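Long-range contacts in pyridine nucleotide-disulfide oxidoreductase-like protein (Myceliophthora thermophila, PDB 5MQ6), which inserts one oxygen atom next to the carbonyl of ketones, polycyclic ones above all, using FAD and NADPH, to give esters or lactones: residues Arg330-Asn335 / Asn350-Gly355; Tyr339-Ala344 / Gly367-Gly372; Val62-Leu67 / Leu178-Val183. All coordinates share one frame; numbering follows the deposited sequence.

Contact 1 of 3, residues Arg330-Asn335 / Asn350-Gly355; sequences RERMLN and NMVADG
M351 lies across the side chain of N335, which meets both the backbone N and the side chain of the methionine. The backbone N of M351 donates to N335 OD1 over 2.9 Å, with an N-H...O angle of 155° and the donor tilted 31° from the amide plane. M351 CG lies 3.4 Å from N335 CG, and SD continues to 3.7 Å from N335 CB. Because the methionine chain is extended beyond CG, its methyl CE reaches the preceding turn of helix 328-340 and comes within 3.9 Å of E331 OE1, the two side chains crossing at about a right angle.

R332 also meets M351, whose CB lies over one face of the guanidinium. A water bridges R332 NH2 to the carbonyl O of M351, accepting from the first and donating to the second. E135 forms a salt bridge with NH1 and probably helps position the group.

A second water gives its protons to N335 OD1 (2.7 Å) and N350 OD1 and accepts from V352 N. N350 OD1 also takes the backbone N of A353, three residues on, in an Asx motif that shapes the turn, while N335 ND2 is held by the carbonyl of E349.

N335 OD1 thus takes two donors, one from backbone and one from water, and ND2 a bond besides, which fixes the rotation of the amide. A loop without regular structure is thereby tied to a helix through polar groups and water, with the thioether and its methylene carbons packing against the amide.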
# COMPACT_ATOMS: atom_id res chain seq x y z
N ARG A 330 5.43 -6.79 18.44
CA ARG A 330 4.35 -5.86 18.59
C ARG A 330 4.76 -4.62 19.43
O ARG A 330 4.43 -3.49 19.14
CB ARG A 330 3.11 -6.64 19.10
CG ARG A 330 1.99 -5.82 19.59
CD ARG A 330 1.07 -5.36 18.47
NE ARG A 330 0.22 -6.36 17.82
CZ ARG A 330 -0.99 -6.75 18.21
NH1 ARG A 330 -1.50 -6.36 19.37
NH2 ARG A 330 -1.72 -7.58 17.44
N GLU A 331 5.57 -4.81 20.44
CA GLU A 331 6.03 -3.71 21.23
C GLU A 331 6.92 -2.78 20.36
O GLU A 331 6.79 -1.59 20.36
CB GLU A 331 6.72 -4.26 22.51
CG GLU A 331 7.70 -3.30 23.10
CD GLU A 331 8.40 -3.84 24.29
OE1 GLU A 331 9.60 -4.23 24.16
OE2 GLU A 331 7.72 -3.91 25.32
N ARG A 332 7.79 -3.36 19.54
CA ARG A 332 8.62 -2.58 18.69
C ARG A 332 7.86 -1.73 17.64
O ARG A 332 8.24 -0.60 17.34
CB ARG A 332 9.63 -3.51 18.02
CG ARG A 332 10.82 -2.80 17.41
CD ARG A 332 11.79 -3.85 16.89
NE ARG A 332 12.96 -3.18 16.35
CZ ARG A 332 14.00 -2.76 17.05
NH1 ARG A 332 14.94 -2.15 16.39
NH2 ARG A 332 14.12 -2.90 18.36
N MET A 333 6.81 -2.31 17.09
CA MET A 333 6.00 -1.67 16.10
C MET A 333 5.29 -0.49 16.73
O MET A 333 5.15 0.58 16.15
CB MET A 333 4.96 -2.67 15.54
CG MET A 333 5.49 -3.66 14.55
SD MET A 333 4.30 -4.82 13.77
CE MET A 333 3.38 -5.34 15.10
N LEU A 334 4.87 -0.69 17.97
CA LEU A 334 4.24 0.39 18.76
C LEU A 334 5.22 1.54 19.05
O LEU A 334 4.93 2.69 18.85
CB LEU A 334 3.68 -0.22 20.04
CG LEU A 334 2.35 -0.97 19.88
CD1 LEU A 334 2.16 -1.89 21.09
CD2 LEU A 334 1.22 0.04 19.87
N ASN A 335 6.42 1.18 19.43
CA ASN A 335 7.48 2.14 19.66
C ASN A 335 7.77 3.00 18.42
O ASN A 335 7.74 4.20 18.50
CB ASN A 335 8.70 1.38 20.14
CG ASN A 335 9.82 2.28 20.52
OD1 ASN A 335 10.70 2.65 19.71
ND2 ASN A 335 9.78 2.71 21.76
N ASN A 350 14.07 5.15 21.85
CA ASN A 350 13.76 5.14 20.45
C ASN A 350 14.36 3.87 19.92
O ASN A 350 15.52 3.79 19.57
CB ASN A 350 14.35 6.36 19.77
CG ASN A 350 13.99 6.43 18.35
OD1 ASN A 350 13.55 5.43 17.74
ND2 ASN A 350 14.23 7.57 17.77
N MET A 351 13.56 2.83 19.85
CA MET A 351 14.11 1.52 19.53
C MET A 351 14.63 1.46 18.09
O MET A 351 15.72 0.89 17.81
CB MET A 351 13.03 0.47 19.67
CG MET A 351 12.50 0.34 21.06
SD MET A 351 11.27 -1.00 21.27
CE MET A 351 11.01 -0.82 23.01
N VAL A 352 13.86 2.00 17.16
CA VAL A 352 14.23 1.90 15.76
C VAL A 352 15.28 2.90 15.37
O VAL A 352 16.24 2.54 14.58
CB VAL A 352 13.00 1.95 14.82
CG1 VAL A 352 13.46 1.80 13.39
CG2 VAL A 352 12.04 0.80 15.14
N ALA A 353 15.08 4.14 15.83
CA ALA A 353 16.09 5.20 15.68
C ALA A 353 16.57 5.41 14.25
O ALA A 353 17.78 5.49 13.96
CB ALA A 353 17.31 4.91 16.57
N ASP A 354 15.62 5.48 13.34
CA ASP A 354 15.95 5.79 11.99
C ASP A 354 15.19 7.01 11.55
O ASP A 354 14.57 7.70 12.37
CB ASP A 354 15.77 4.53 11.11
CG ASP A 354 14.30 4.25 10.74
OD1 ASP A 354 13.40 4.94 11.21
OD2 ASP A 354 14.10 3.30 9.95
N GLY A 355 15.20 7.28 10.25
CA GLY A 355 14.64 8.48 9.73
C GLY A 355 13.15 8.67 9.90
O GLY A 355 12.71 9.79 9.85
O HOH W 1 16.53 -1.66 19.32
O HOH W 2 11.40 3.58 17.26

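Contact 2 of 3, residues Tyr339-Ala344 / Gly367-Gly372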
# COMPACT_ATOMS: atom_id res chain seq x y z
N TYR A 339 6.38 7.59 17.25
CA TYR A 339 7.05 8.79 16.73
C TYR A 339 6.25 9.41 15.60
O TYR A 339 6.23 10.61 15.42
CB TYR A 339 8.49 8.41 16.26
CG TYR A 339 9.37 8.12 17.45
CD1 TYR A 339 10.01 9.17 18.18
CD2 TYR A 339 9.46 6.86 17.95
CE1 TYR A 339 10.76 8.88 19.35
CE2 TYR A 339 10.20 6.57 19.08
CZ TYR A 339 10.85 7.56 19.80
OH TYR A 339 11.53 7.14 20.93
N LEU A 340 5.61 8.59 14.81
CA LEU A 340 4.84 9.02 13.68
C LEU A 340 3.46 9.52 14.04
O LEU A 340 2.85 10.24 13.25
CB LEU A 340 4.72 7.84 12.65
CG LEU A 340 6.07 7.57 12.06
CD1 LEU A 340 6.21 6.12 11.53
CD2 LEU A 340 6.42 8.63 11.02
N THR A 341 2.97 9.15 15.22
CA THR A 341 1.67 9.65 15.70
C THR A 341 1.90 10.82 16.69
O THR A 341 0.99 11.30 17.39
CB THR A 341 0.87 8.53 16.38
OG1 THR A 341 1.62 7.90 17.44
CG2 THR A 341 0.50 7.51 15.42
N ASP A 342 3.11 11.30 16.76
CA ASP A 342 3.45 12.45 17.64
C ASP A 342 3.09 12.10 19.09
O ASP A 342 2.41 12.86 19.81
CB ASP A 342 2.82 13.73 17.10
CG ASP A 342 3.24 15.00 17.87
OD1 ASP A 342 4.36 15.03 18.41
OD2 ASP A 342 2.44 16.00 17.91
N ALA A 343 3.52 10.91 19.50
CA ALA A 343 3.16 10.38 20.81
C ALA A 343 4.31 9.82 21.59
O ALA A 343 4.06 9.17 22.58
CB ALA A 343 2.12 9.32 20.63
N ALA A 344 5.56 10.06 21.21
CA ALA A 344 6.66 9.43 21.91
C ALA A 344 6.77 10.09 23.29
O ALA A 344 6.84 11.31 23.37
CB ALA A 344 7.96 9.56 21.12
N GLY A 367 -2.90 10.54 12.49
CA GLY A 367 -3.62 10.70 13.75
C GLY A 367 -2.59 10.90 14.84
O GLY A 367 -1.42 10.59 14.67
N SER A 368 -3.02 11.36 15.99
CA SER A 368 -2.21 11.43 17.19
C SER A 368 -3.10 11.24 18.35
O SER A 368 -4.15 11.80 18.33
CB SER A 368 -1.60 12.85 17.32
OG SER A 368 -0.78 12.94 18.47
N PRO A 369 -2.71 10.49 19.40
CA PRO A 369 -3.58 10.48 20.58
C PRO A 369 -3.35 11.63 21.54
O PRO A 369 -3.87 11.61 22.68
CB PRO A 369 -3.17 9.20 21.30
CG PRO A 369 -1.70 9.03 20.98
CD PRO A 369 -1.56 9.59 19.58
N ARG A 370 -2.53 12.60 21.18
CA ARG A 370 -2.05 13.49 22.21
C ARG A 370 -2.70 14.84 22.17
O ARG A 370 -2.42 15.63 23.06
CB ARG A 370 -0.57 13.68 21.97
CG ARG A 370 0.18 14.13 23.16
CD ARG A 370 1.27 15.02 22.71
NE ARG A 370 2.49 14.30 22.51
CZ ARG A 370 3.53 14.79 21.83
NH1 ARG A 370 3.45 15.99 21.22
NH2 ARG A 370 4.65 14.05 21.74
N HIS A 371 -3.48 15.14 21.14
CA HIS A 371 -3.90 16.49 20.97
C HIS A 371 -5.40 16.64 20.96
O HIS A 371 -5.85 17.65 20.52
CB HIS A 371 -3.33 17.11 19.68
CG HIS A 371 -1.85 17.10 19.63
ND1 HIS A 371 -1.08 18.09 20.20
CD2 HIS A 371 -0.99 16.20 19.13
CE1 HIS A 371 0.19 17.81 20.02
NE2 HIS A 371 0.27 16.66 19.39
N GLY A 372 -6.17 15.67 21.42
CA GLY A 372 -7.65 15.77 21.38
C GLY A 372 -8.21 15.55 19.98
O GLY A 372 -7.52 15.05 19.11
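Two turns close on each other here, T341-A344 just beyond helix 328-340 and S368-H371 just beyond helix 363-366, well away from the cofactor. S368 OG donates to the carbonyl O of T341 at 2.6 Å, nearly along the C=O axis, and accepts from the backbone N of R370 two residues on. That second bond makes an ST turn, so one hydroxyl both shapes its own loop and ties it to the other. G367, which leaves the preceding helix with positive phi, brings its O to 3.4 Å from T341 CA in a CA-H...O contact. D342 has two partners, H371 on OD2 and R370 on OD1. With CG anti to the backbone N (chi1 -174°), its carboxylate reaches H371, whose NE2 donates to OD2 at 2.7 Å from 44° above the carboxylate plane. OD1 forms a salt bridge with R370 NH1 (3.1 Å), the carboxylate and guanidinium planes standing 67° apart. The arginine chain bends at chi2 and chi3, and its guanidinium lies with one face over the carbonyl O of D342, 2.9 Å above the plane and over its centre. A343 CB rests against CG and CD of P369, while L391 of helix 378-406 touches the D342 side chain.

Contact 3 of 3, residues Val62-Leu67 / Leu178-Val183. With FAD (flavin-adenine dinucleotide), chain B.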
# COMPACT_ATOMS: atom_id res chain seq x y z
N VAL A 62 6.13 -16.03 -13.09
CA VAL A 62 5.40 -17.33 -12.88
C VAL A 62 5.92 -18.48 -13.74
O VAL A 62 6.19 -18.32 -14.89
CB VAL A 62 3.87 -17.12 -13.01
CG1 VAL A 62 3.46 -16.60 -14.38
CG2 VAL A 62 3.12 -18.38 -12.62
N ASP A 63 6.12 -19.63 -13.14
CA ASP A 63 6.45 -20.83 -13.83
C ASP A 63 5.16 -21.62 -14.16
O ASP A 63 4.71 -22.44 -13.37
CB ASP A 63 7.36 -21.62 -12.93
CG ASP A 63 7.86 -22.87 -13.57
OD1 ASP A 63 7.42 -23.22 -14.72
OD2 ASP A 63 8.69 -23.53 -12.87
N HIS A 64 4.62 -21.38 -15.34
CA HIS A 64 3.37 -21.97 -15.75
C HIS A 64 3.43 -23.50 -15.86
O HIS A 64 2.50 -24.18 -15.48
CB HIS A 64 2.93 -21.40 -17.07
CG HIS A 64 2.50 -19.97 -17.01
ND1 HIS A 64 1.33 -19.54 -16.39
CD2 HIS A 64 3.03 -18.87 -17.57
CE1 HIS A 64 1.19 -18.25 -16.53
NE2 HIS A 64 2.20 -17.81 -17.25
N ALA A 65 4.52 -24.02 -16.36
CA ALA A 65 4.76 -25.48 -16.40
C ALA A 65 4.61 -26.08 -15.05
O ALA A 65 3.86 -27.05 -14.87
CB ALA A 65 6.18 -25.77 -16.92
N ALA A 66 5.32 -25.54 -14.08
CA ALA A 66 5.22 -26.05 -12.69
C ALA A 66 3.80 -26.05 -12.15
O ALA A 66 3.39 -27.01 -11.49
CB ALA A 66 6.07 -25.21 -11.77
N LEU A 67 3.11 -24.93 -12.36
CA LEU A 67 1.71 -24.81 -11.86
C LEU A 67 0.73 -25.70 -12.62
O LEU A 67 -0.07 -26.36 -12.05
CB LEU A 67 1.24 -23.37 -11.89
CG LEU A 67 1.51 -22.61 -10.58
CD1 LEU A 67 2.80 -22.90 -9.97
CD2 LEU A 67 1.48 -21.18 -10.91
N LEU A 178 -4.56 -21.06 -4.76
CA LEU A 178 -4.84 -21.02 -6.12
C LEU A 178 -4.24 -19.72 -6.69
O LEU A 178 -4.69 -18.61 -6.41
CB LEU A 178 -6.34 -21.10 -6.32
CG LEU A 178 -6.84 -20.83 -7.72
CD1 LEU A 178 -6.29 -21.93 -8.71
CD2 LEU A 178 -8.33 -20.72 -7.68
N PHE A 179 -3.24 -19.87 -7.54
CA PHE A 179 -2.51 -18.70 -8.09
C PHE A 179 -2.94 -18.42 -9.53
O PHE A 179 -3.79 -19.16 -10.10
CB PHE A 179 -0.97 -18.93 -7.98
CG PHE A 179 -0.49 -19.00 -6.61
CD1 PHE A 179 -0.60 -17.89 -5.78
CD2 PHE A 179 0.03 -20.16 -6.10
CE1 PHE A 179 -0.17 -17.94 -4.45
CE2 PHE A 179 0.48 -20.19 -4.83
CZ PHE A 179 0.36 -19.07 -3.98
N ARG A 180 -2.38 -17.36 -10.10
CA ARG A 180 -2.72 -16.93 -11.44
C ARG A 180 -4.19 -16.64 -11.62
O ARG A 180 -4.70 -16.65 -12.76
CB ARG A 180 -2.28 -17.96 -12.50
CG ARG A 180 -0.81 -18.34 -12.39
CD ARG A 180 -0.43 -19.43 -13.40
NE ARG A 180 -1.12 -20.68 -13.15
CZ ARG A 180 -1.04 -21.77 -13.92
NH1 ARG A 180 -0.25 -21.79 -14.94
NH2 ARG A 180 -1.73 -22.85 -13.63
N SER A 181 -4.91 -16.40 -10.53
CA SER A 181 -6.34 -16.31 -10.62
C SER A 181 -6.90 -14.93 -10.27
O SER A 181 -6.70 -14.42 -9.17
CB SER A 181 -6.93 -17.39 -9.74
OG SER A 181 -6.58 -18.64 -10.22
N ASN A 182 -7.70 -14.39 -11.16
CA ASN A 182 -8.39 -13.16 -10.95
C ASN A 182 -9.78 -13.40 -10.47
O ASN A 182 -10.60 -14.02 -11.16
CB ASN A 182 -8.41 -12.33 -12.24
CG ASN A 182 -9.09 -10.97 -12.05
OD1 ASN A 182 -8.98 -10.28 -11.00
ND2 ASN A 182 -9.79 -10.54 -13.09
N VAL A 183 -10.09 -12.84 -9.32
CA VAL A 183 -11.47 -12.85 -8.80
C VAL A 183 -12.19 -11.69 -9.40
O VAL A 183 -11.67 -10.58 -9.36
CB VAL A 183 -11.52 -12.75 -7.24
CG1 VAL A 183 -12.94 -12.87 -6.76
CG2 VAL A 183 -10.64 -13.84 -6.61
PA FAD B . -0.50 -7.23 -1.28
O1A FAD B . -0.77 -6.16 -2.29
O2A FAD B . 0.92 -7.52 -0.83
O5B FAD B . -1.11 -8.61 -1.84
C5B FAD B . -2.40 -8.64 -2.34
C4B FAD B . -2.43 -9.60 -3.51
O4B FAD B . -3.82 -9.78 -3.86
C3B FAD B . -1.72 -9.15 -4.78
O3B FAD B . -0.96 -10.21 -5.31
C2B FAD B . -2.83 -8.78 -5.72
O2B FAD B . -2.49 -8.96 -7.07
C1B FAD B . -3.92 -9.73 -5.26
N9A FAD B . -5.24 -9.32 -5.67
C8A FAD B . -5.81 -8.10 -5.46
N7A FAD B . -7.02 -8.11 -6.02
C5A FAD B . -7.24 -9.29 -6.62
C6A FAD B . -8.37 -9.89 -7.35
N6A FAD B . -9.50 -9.28 -7.65
N1A FAD B . -8.18 -11.14 -7.69
C2A FAD B . -7.04 -11.82 -7.45
N3A FAD B . -5.97 -11.38 -6.81
C4A FAD B . -6.05 -10.08 -6.40
N1 FAD B . 4.53 -1.02 3.14
C2 FAD B . 5.20 -0.91 4.34
O2 FAD B . 4.58 -0.85 5.39
N3 FAD B . 6.54 -0.87 4.38
C4 FAD B . 7.24 -0.94 3.24
O4 FAD B . 8.46 -0.91 3.34
C4X FAD B . 6.63 -1.05 1.90
N5 FAD B . 7.32 -1.10 0.71
C5X FAD B . 6.61 -1.20 -0.44
C6 FAD B . 7.31 -1.24 -1.74
C7 FAD B . 6.45 -1.35 -2.94
C7M FAD B . 7.06 -1.41 -4.32
C8 FAD B . 4.96 -1.40 -2.86
C8M FAD B . 4.06 -1.52 -4.09
C9 FAD B . 4.34 -1.35 -1.63
C9A FAD B . 5.10 -1.25 -0.43
N10 FAD B . 4.41 -1.18 0.79
C10 FAD B . 5.17 -1.11 1.97
C1' FAD B . 2.94 -1.30 0.89
C2' FAD B . 2.63 -2.85 0.76
O2' FAD B . 1.64 -3.04 -0.26
C3' FAD B . 2.19 -3.54 2.10
O3' FAD B . 3.24 -3.39 3.07
C4' FAD B . 1.96 -5.07 2.07
O4' FAD B . 2.96 -5.85 1.27
C5' FAD B . 0.53 -5.37 1.60
O5' FAD B . 0.24 -6.76 1.98
P FAD B . -1.22 -7.25 1.48
O1P FAD B . -1.14 -8.82 1.53
O2P FAD B . -2.25 -6.43 2.28
O3P FAD B . -1.38 -6.69 -0.06
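R180 reaches from the loop before strand 181-189 to the start of helix 64-68, and its side chain carries most of the contact. CB points toward the helix, and CG, anti to the carbonyl carbon (chi1 -53°), lies 3.9 Å from both V62 CG2 and L67 CD2. CD is enclosed further: V62 CG2 is 3.8 Å away, H64 ND1 and L67 CD2 a little nearer. The chain then bends at chi3, and NE passes L67 CD2. At CZ the guanidinium turns one face to L67 CB, which sits 3.4 Å above the plane and over its centre; the leucine and arginine chains slide past each other in opposite directions. NH1 donates to H64 ND1 over 3.1 Å with an N-H...N angle of 157°, lying in the imidazole plane, while the ring and guanidinium planes are 35° apart. NH2 is taken up by N68 OD1, in the last turn of the same helix.

D63 caps the helix, with OD1 accepting from A66 N; separately, V62 CG1 lies over one face of the H64 ring, offset toward the rim. Beyond R180 the chain enters the strand that holds the adenine of FAD: V183 N donates to FAD N1A (3.0 Å) and V183 O accepts from FAD N6A (3.1 Å), a two-bond grip on the adenine edge. The F179 ring packs edge-to-face against F118.

Since H64 ND1 accepts a hydrogen bond from the arginine, the hydrogen of a neutral imidazole would lie on NE2, and the positive charge of R180 probably disfavours a doubly protonated ring. One cation is thus received by H64 ND1 at its edge and by aliphatic carbon over its face.

In the fold
Contacts 1 and 2 share helix 328-340. They touch where Y339 OH comes 3.0 Å from N350 CA, and their segments alternate along the chain, which passes from 330-335 to 339-344, then 350-355, then 367-372. Both are partly buried, yet they differ in chemistry: contact 1 depends on an amide, a methionine and two waters, contact 2 on a carboxylate between histidine and arginine plus a serine hydroxyl. Contact 3 is a surface contact, about 37 Å from contact 1 between centres and on the opposite side of the chain's centre from contact 2. It alone runs directly into the FAD site, and its arginine meets imidazole and aliphatic carbon.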